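Local coordinates for alkane monooxygenase (Geobacillus thermodenitrificans, PDB 3B9O), which belongs to the luciferase-like monooxygenase family, has a TIM-barrel fold and binds flavin mononucleotide, at residues V134-L139 / E156-A161; S106-H111 / S141-F146. One frame throughout, in Å; residues are numbered along the deposited sequence.

Overall arrangement
Both contacts sit at the end of the parallel barrel strands 100-106 and 130-135, their centres about 10 Å apart. Interaction 1 (134-139 with 156-161) belongs to the FMN pocket and touches the ribityl chain and phosphate directly. Interaction 2 (106-111 with 141-146) lies one layer further out, the side chain of T108 being about 8 Å from the FMN. Among the polar links between the layers are a salt bridge from R157 NH2 to D143 OD1, 2.7 Å, and a probable hydrogen bond between T136 O and T108 OG1, 2.6 Å. The segments alternate along the chain. Helix 140-145 packs on the loop after strand 100-106, and helix 154-174 packs on the loop that leaves strand 130-135.

Interaction 1: V134-L139 / E156-A161; sequences VVTSHL and ERYDLA. With FMN (flavin mononucleotide), chain C.
T136 holds OG1 between its backbone N and carbonyl carbon (chi1 49°), which turns CG2 anti to the carbonyl carbon; there it lies over the face of the Y158 ring. The methyl CG2 stands 3.8 Å from the Y158 ring centroid and 8° off its normal, a CH-pi contact over the centre. The same methyl reaches R157 O at 3.5 Å and also touches A161 CB, so one methyl meets the R157 carbonyl, the Y158 ring and, one turn on from R157, A161. R157 runs extended from CG to NE, and its NH1 meets S137 O at 2.9 Å; with an N-H...O angle of 127° this bond is weak, and the guanidinium is held more firmly by D143 at NH2 and by L152 O at NE. The Y158 hydroxyl works in both directions: OH donates to FMN O2P (2.6 Å) and accepts from a water (2.8 Å), which fixes its rotation. That water in turn accepts from T136 N and lies by FMN O2', tying backbone, tyrosine and ribityl chain together. S137 N donates to FMN O3' at 3.1 Å. H138 ND1 is hydrogen-bonded to FMN O4' as well, although the modelled 2.4 Å is too short to be taken literally. The contact lies at the C-terminal end of strand 130-135, where V134 pairs with Y225 of strand 223-227 and V135 with T107. Helix 154-174 lies over that end, and F236 of helix 231-240 packs against V134, Y158 and A161.

Interaction 2: S106-H111 / S141-F146; sequences STTYEH and SADKNF
Y109 meets D143 through its hydroxyl: OH donates to D143 OD2 at 2.5 Å, a short bond that arrives from above the carboxylate plane, 52° out of it. The ring and the carboxylate are turned steeply against each other, and D143 CG lies at the ring edge, in its plane. A142 CB comes close beside the hydroxyl, 3.3 Å from Y109 OH, and touches CZ and CE2 as well. At the other end of the tyrosine, CB sits over the centre of the F146 ring in a CH-pi contact, 3.7 Å from the centroid. The two rings are nearly parallel, with planes at 16°, but are offset enough that little of one lies over the other; the methylene, more than the tyrosine ring, occupies the phenylalanine face. F146 has CG beside its backbone N (chi1 -75°), with the ring lying under that methylene, and the ring edge meets A142 O in plane. E110 adds a looser apolar touch, CG to F146 CE2 at 3.8 Å, with its carboxylate almost parallel to that ring.

Further out, T108 CG2 lies over one face of the Y109 ring, 3.8 Å above its plane and toward the rim. T108 is itself set by an ST turn, its N donating to S106 OG at 3.2 Å, and its hydroxyl pairs with T136 O. On the helix side, D143 OD1 is taken by R157 of helix 154-174.

Each carboxylate oxygen of D143 therefore has its own partner, a phenol at OD2 and a guanidinium at OD1. The guanidinium would help keep D143 ionised in this buried place, with OD2 accepting from the phenol in the bond that joins the loop to helix 140-145.

Interaction 1: V134-L139 / E156-A161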
loop_
_atom_site.group_PDB
_atom_site.type_symbol
_atom_site.label_atom_id
_atom_site.label_comp_id
_atom_site.label_asym_id
_atom_site.label_seq_id
_atom_site.Cartn_x
_atom_site.Cartn_y
_atom_site.Cartn_z
ATOM N N VAL A 134 5.103 1.145 -4.620
ATOM C CA VAL A 134 6.535 1.107 -4.914
ATOM C C VAL A 134 7.301 1.246 -3.620
ATOM O O VAL A 134 7.148 2.214 -2.894
ATOM C CB VAL A 134 6.960 2.230 -5.866
ATOM C CG1 VAL A 134 8.482 2.112 -6.174
ATOM C CG2 VAL A 134 6.171 2.147 -7.128
ATOM N N VAL A 135 8.128 0.247 -3.355
ATOM C CA VAL A 135 8.832 0.111 -2.099
ATOM C C VAL A 135 10.317 -0.220 -2.412
ATOM O O VAL A 135 10.615 -0.709 -3.503
ATOM C CB VAL A 135 8.088 -1.009 -1.306
ATOM C CG1 VAL A 135 9.005 -2.019 -0.713
ATOM C CG2 VAL A 135 7.060 -0.398 -0.350
ATOM N N THR A 136 11.228 0.097 -1.487
ATOM C CA THR A 136 12.634 -0.345 -1.583
ATOM C C THR A 136 13.022 -1.517 -0.662
ATOM O O THR A 136 14.015 -2.172 -0.926
ATOM C CB THR A 136 13.652 0.791 -1.290
ATOM O OG1 THR A 136 13.275 1.446 -0.081
ATOM C CG2 THR A 136 13.680 1.824 -2.422
ATOM N N SER A 137 12.314 -1.784 0.432
ATOM C CA SER A 137 12.728 -2.953 1.278
ATOM C C SER A 137 13.938 -2.666 2.195
ATOM O O SER A 137 14.898 -1.985 1.808
ATOM C CB SER A 137 13.077 -4.189 0.428
ATOM O OG SER A 137 11.967 -4.627 -0.365
ATOM N N HIS A 138 13.908 -3.216 3.398
ATOM C CA HIS A 138 14.874 -2.825 4.416
ATOM C C HIS A 138 15.248 -4.009 5.267
ATOM O O HIS A 138 15.769 -3.818 6.373
ATOM C CB HIS A 138 14.238 -1.767 5.329
ATOM C CG HIS A 138 12.834 -2.097 5.716
ATOM N ND1 HIS A 138 11.740 -1.498 5.128
ATOM C CD2 HIS A 138 12.341 -3.000 6.595
ATOM C CE1 HIS A 138 10.635 -1.992 5.655
ATOM N NE2 HIS A 138 10.972 -2.908 6.548
ATOM N N LEU A 139 14.921 -5.215 4.792
ATOM C CA LEU A 139 15.134 -6.441 5.568
ATOM C C LEU A 139 16.268 -7.252 4.943
ATOM O O LEU A 139 16.105 -7.788 3.843
ATOM C CB LEU A 139 13.836 -7.249 5.685
ATOM C CG LEU A 139 12.666 -6.657 6.501
ATOM C CD1 LEU A 139 11.375 -7.412 6.229
ATOM C CD2 LEU A 139 12.935 -6.636 7.986
ATOM N N GLU A 156 20.656 4.826 -1.999
ATOM C CA GLU A 156 20.968 4.241 -3.285
ATOM C C GLU A 156 19.843 3.290 -3.778
ATOM O O GLU A 156 19.584 3.179 -4.974
ATOM C CB GLU A 156 22.297 3.496 -3.180
ATOM C CG GLU A 156 22.756 2.888 -4.458
ATOM C CD GLU A 156 24.180 2.356 -4.376
ATOM O OE1 GLU A 156 24.767 2.304 -3.248
ATOM O OE2 GLU A 156 24.689 1.990 -5.468
ATOM N N ARG A 157 19.177 2.618 -2.851
ATOM C CA ARG A 157 17.996 1.829 -3.214
ATOM C C ARG A 157 16.913 2.664 -3.913
ATOM O O ARG A 157 16.250 2.157 -4.814
ATOM C CB ARG A 157 17.409 1.146 -1.973
ATOM C CG ARG A 157 18.262 -0.034 -1.522
ATOM C CD ARG A 157 17.871 -0.563 -0.167
ATOM N NE ARG A 157 18.806 -1.615 0.157
ATOM C CZ ARG A 157 18.488 -2.872 0.444
ATOM N NH1 ARG A 157 17.220 -3.265 0.519
ATOM N NH2 ARG A 157 19.456 -3.728 0.699
ATOM N N TYR A 158 16.745 3.924 -3.502
ATOM C CA TYR A 158 15.788 4.839 -4.142
ATOM C C TYR A 158 16.229 5.324 -5.527
ATOM O O TYR A 158 15.392 5.535 -6.408
ATOM C CB TYR A 158 15.453 6.034 -3.233
ATOM C CG TYR A 158 14.389 5.721 -2.203
ATOM C CD1 TYR A 158 14.714 5.501 -0.870
ATOM C CD2 TYR A 158 13.053 5.613 -2.577
ATOM C CE1 TYR A 158 13.710 5.197 0.079
ATOM C CE2 TYR A 158 12.044 5.301 -1.647
ATOM C CZ TYR A 158 12.367 5.095 -0.325
ATOM O OH TYR A 158 11.350 4.794 0.584
ATOM N N ASP A 159 17.532 5.488 -5.733
ATOM C CA ASP A 159 18.038 5.771 -7.069
ATOM C C ASP A 159 17.759 4.602 -8.031
ATOM O O ASP A 159 17.410 4.812 -9.191
ATOM C CB ASP A 159 19.541 6.042 -7.019
ATOM C CG ASP A 159 19.895 7.279 -6.174
ATOM O OD1 ASP A 159 19.116 8.243 -6.125
ATOM O OD2 ASP A 159 20.975 7.267 -5.586
ATOM N N LEU A 160 17.953 3.379 -7.545
ATOM C CA LEU A 160 17.619 2.177 -8.296
ATOM C C LEU A 160 16.108 2.152 -8.630
ATOM O O LEU A 160 15.707 1.895 -9.782
ATOM C CB LEU A 160 18.051 0.932 -7.497
ATOM C CG LEU A 160 17.492 -0.418 -7.961
ATOM C CD1 LEU A 160 17.918 -0.738 -9.390
ATOM C CD2 LEU A 160 17.945 -1.509 -7.029
ATOM N N ALA A 161 15.283 2.456 -7.627
ATOM C CA ALA A 161 13.858 2.598 -7.843
ATOM C C ALA A 161 13.502 3.645 -8.924
ATOM O O ALA A 161 12.584 3.415 -9.733
ATOM C CB ALA A 161 13.172 2.903 -6.521
HETATM N N1 FMN C . 7.985 -1.680 3.444
HETATM C C2 FMN C . 7.800 -2.909 2.910
HETATM O O2 FMN C . 8.824 -3.569 2.567
HETATM N N3 FMN C . 6.517 -3.376 2.768
HETATM C C4 FMN C . 5.433 -2.625 3.143
HETATM O O4 FMN C . 4.274 -3.067 2.994
HETATM C C4A FMN C . 5.620 -1.346 3.689
HETATM N N5 FMN C . 4.585 -0.541 4.078
HETATM C C5A FMN C . 4.839 0.692 4.620
HETATM C C6 FMN C . 3.800 1.544 5.043
HETATM C C7 FMN C . 4.081 2.813 5.586
HETATM C C7M FMN C . 2.976 3.738 6.049
HETATM C C8 FMN C . 5.396 3.239 5.701
HETATM C C8M FMN C . 5.712 4.597 6.285
HETATM C C9 FMN C . 6.440 2.403 5.289
HETATM C C9A FMN C . 6.175 1.130 4.752
HETATM N N10 FMN C . 7.191 0.322 4.353
HETATM C C10 FMN C . 6.938 -0.898 3.837
HETATM C "C1'" FMN C . 8.605 0.741 4.468
HETATM C "C2'" FMN C . 9.091 1.295 3.118
HETATM O "O2'" FMN C . 8.069 1.196 2.125
HETATM C "C3'" FMN C . 10.362 0.641 2.550
HETATM O "O3'" FMN C . 10.323 -0.802 2.590
HETATM C "C4'" FMN C . 11.663 1.249 3.119
HETATM O "O4'" FMN C . 12.545 0.245 3.629
HETATM C "C5'" FMN C . 11.457 2.302 4.213
HETATM O "O5'" FMN C . 11.389 3.541 3.519
HETATM P P FMN C . 11.887 4.933 4.146
HETATM O O1P FMN C . 13.167 4.584 4.888
HETATM O O2P FMN C . 12.052 5.795 2.930
HETATM O O3P FMN C . 10.811 5.365 5.125
HETATM O O HOH W 1 10.306 2.270 0.170
#

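Interaction 2: S106-H111 / S141-F146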
loop_
_atom_site.group_PDB
_atom_site.type_symbol
_atom_site.label_atom_id
_atom_site.label_comp_id
_atom_site.label_asym_id
_atom_site.label_seq_id
_atom_site.Cartn_x
_atom_site.Cartn_y
_atom_site.Cartn_z
ATOM N N SER A 106 8.632 -4.689 -4.364
ATOM C CA SER A 106 9.938 -4.039 -4.236
ATOM C C SER A 106 10.696 -3.889 -5.562
ATOM O O SER A 106 10.726 -4.808 -6.393
ATOM C CB SER A 106 10.796 -4.880 -3.272
ATOM O OG SER A 106 12.040 -4.291 -3.104
ATOM N N THR A 107 11.325 -2.727 -5.728
ATOM C CA THR A 107 12.239 -2.427 -6.839
ATOM C C THR A 107 13.666 -3.047 -6.693
ATOM O O THR A 107 14.501 -2.960 -7.605
ATOM C CB THR A 107 12.380 -0.889 -7.015
ATOM O OG1 THR A 107 12.716 -0.264 -5.770
ATOM C CG2 THR A 107 11.060 -0.268 -7.522
ATOM N N THR A 108 13.926 -3.685 -5.571
ATOM C CA THR A 108 15.310 -3.954 -5.183
ATOM C C THR A 108 15.839 -5.281 -5.745
ATOM O O THR A 108 17.041 -5.376 -6.023
ATOM C CB THR A 108 15.478 -3.834 -3.658
ATOM O OG1 THR A 108 15.028 -2.540 -3.249
ATOM C CG2 THR A 108 16.937 -4.006 -3.226
ATOM N N TYR A 109 14.943 -6.269 -5.944
ATOM C CA TYR A 109 15.373 -7.662 -6.215
ATOM C C TYR A 109 15.084 -8.173 -7.629
ATOM O O TYR A 109 15.989 -8.658 -8.306
ATOM C CB TYR A 109 14.840 -8.636 -5.117
ATOM C CG TYR A 109 15.178 -8.150 -3.725
ATOM C CD1 TYR A 109 16.515 -8.105 -3.289
ATOM C CD2 TYR A 109 14.182 -7.669 -2.870
ATOM C CE1 TYR A 109 16.850 -7.612 -2.030
ATOM C CE2 TYR A 109 14.502 -7.172 -1.594
ATOM C CZ TYR A 109 15.841 -7.142 -1.197
ATOM O OH TYR A 109 16.166 -6.661 0.046
ATOM N N GLU A 110 13.851 -8.028 -8.100
ATOM C CA GLU A 110 13.443 -8.706 -9.337
ATOM C C GLU A 110 13.372 -7.739 -10.539
ATOM O O GLU A 110 12.984 -6.569 -10.380
ATOM C CB GLU A 110 12.113 -9.452 -9.116
ATOM C CG GLU A 110 12.082 -10.424 -7.887
ATOM C CD GLU A 110 10.663 -10.917 -7.580
ATOM O OE1 GLU A 110 10.170 -10.777 -6.411
ATOM O OE2 GLU A 110 10.027 -11.415 -8.541
ATOM N N HIS A 111 13.711 -8.234 -11.727
ATOM C CA HIS A 111 13.923 -7.381 -12.901
ATOM C C HIS A 111 12.643 -6.691 -13.342
ATOM O O HIS A 111 11.567 -7.316 -13.355
ATOM C CB HIS A 111 14.543 -8.197 -14.061
ATOM C CG HIS A 111 15.011 -7.350 -15.208
ATOM N ND1 HIS A 111 16.328 -6.958 -15.354
ATOM C CD2 HIS A 111 14.333 -6.775 -16.228
ATOM C CE1 HIS A 111 16.446 -6.201 -16.434
ATOM N NE2 HIS A 111 15.247 -6.065 -16.979
ATOM N N SER A 141 17.724 -10.193 5.089
ATOM C CA SER A 141 17.657 -11.578 4.611
ATOM C C SER A 141 17.190 -11.685 3.157
ATOM O O SER A 141 17.576 -12.632 2.458
ATOM C CB SER A 141 16.806 -12.470 5.514
ATOM O OG SER A 141 15.417 -12.357 5.226
ATOM N N ALA A 142 16.403 -10.707 2.693
ATOM C CA ALA A 142 16.044 -10.647 1.273
ATOM C C ALA A 142 17.309 -10.474 0.374
ATOM O O ALA A 142 17.491 -11.183 -0.622
ATOM C CB ALA A 142 15.007 -9.553 1.022
ATOM N N ASP A 143 18.212 -9.570 0.746
ATOM C CA ASP A 143 19.410 -9.376 -0.072
ATOM C C ASP A 143 20.300 -10.619 -0.139
ATOM O O ASP A 143 20.916 -10.882 -1.195
ATOM C CB ASP A 143 20.202 -8.157 0.392
ATOM C CG ASP A 143 19.382 -6.910 0.332
ATOM O OD1 ASP A 143 19.608 -6.084 -0.561
ATOM O OD2 ASP A 143 18.449 -6.780 1.139
ATOM N N LYS A 144 20.362 -11.364 0.967
ATOM C CA LYS A 144 21.099 -12.629 1.024
ATOM C C LYS A 144 20.426 -13.675 0.123
ATOM O O LYS A 144 21.096 -14.367 -0.638
ATOM C CB LYS A 144 21.143 -13.173 2.453
ATOM C CG LYS A 144 21.995 -12.398 3.486
ATOM C CD LYS A 144 21.800 -13.014 4.907
ATOM C CE LYS A 144 22.810 -14.166 5.190
ATOM N NZ LYS A 144 22.271 -15.312 6.057
ATOM N N ASN A 145 19.103 -13.785 0.231
ATOM C CA ASN A 145 18.333 -14.801 -0.498
ATOM C C ASN A 145 18.081 -14.566 -1.991
ATOM O O ASN A 145 17.729 -15.495 -2.720
ATOM C CB ASN A 145 17.033 -15.058 0.236
ATOM C CG ASN A 145 17.262 -15.845 1.475
ATOM O OD1 ASN A 145 18.043 -16.796 1.456
ATOM N ND2 ASN A 145 16.643 -15.443 2.575
ATOM N N PHE A 146 18.226 -13.324 -2.434
ATOM C CA PHE A 146 18.254 -13.040 -3.857
ATOM C C PHE A 146 19.716 -12.986 -4.377
ATOM O O PHE A 146 19.966 -12.660 -5.540
ATOM C CB PHE A 146 17.452 -11.776 -4.183
ATOM C CG PHE A 146 15.969 -11.972 -4.139
ATOM C CD1 PHE A 146 15.264 -11.787 -2.947
ATOM C CD2 PHE A 146 15.266 -12.375 -5.286
ATOM C CE1 PHE A 146 13.880 -11.975 -2.904
ATOM C CE2 PHE A 146 13.883 -12.564 -5.244
ATOM C CZ PHE A 146 13.199 -12.359 -4.057
#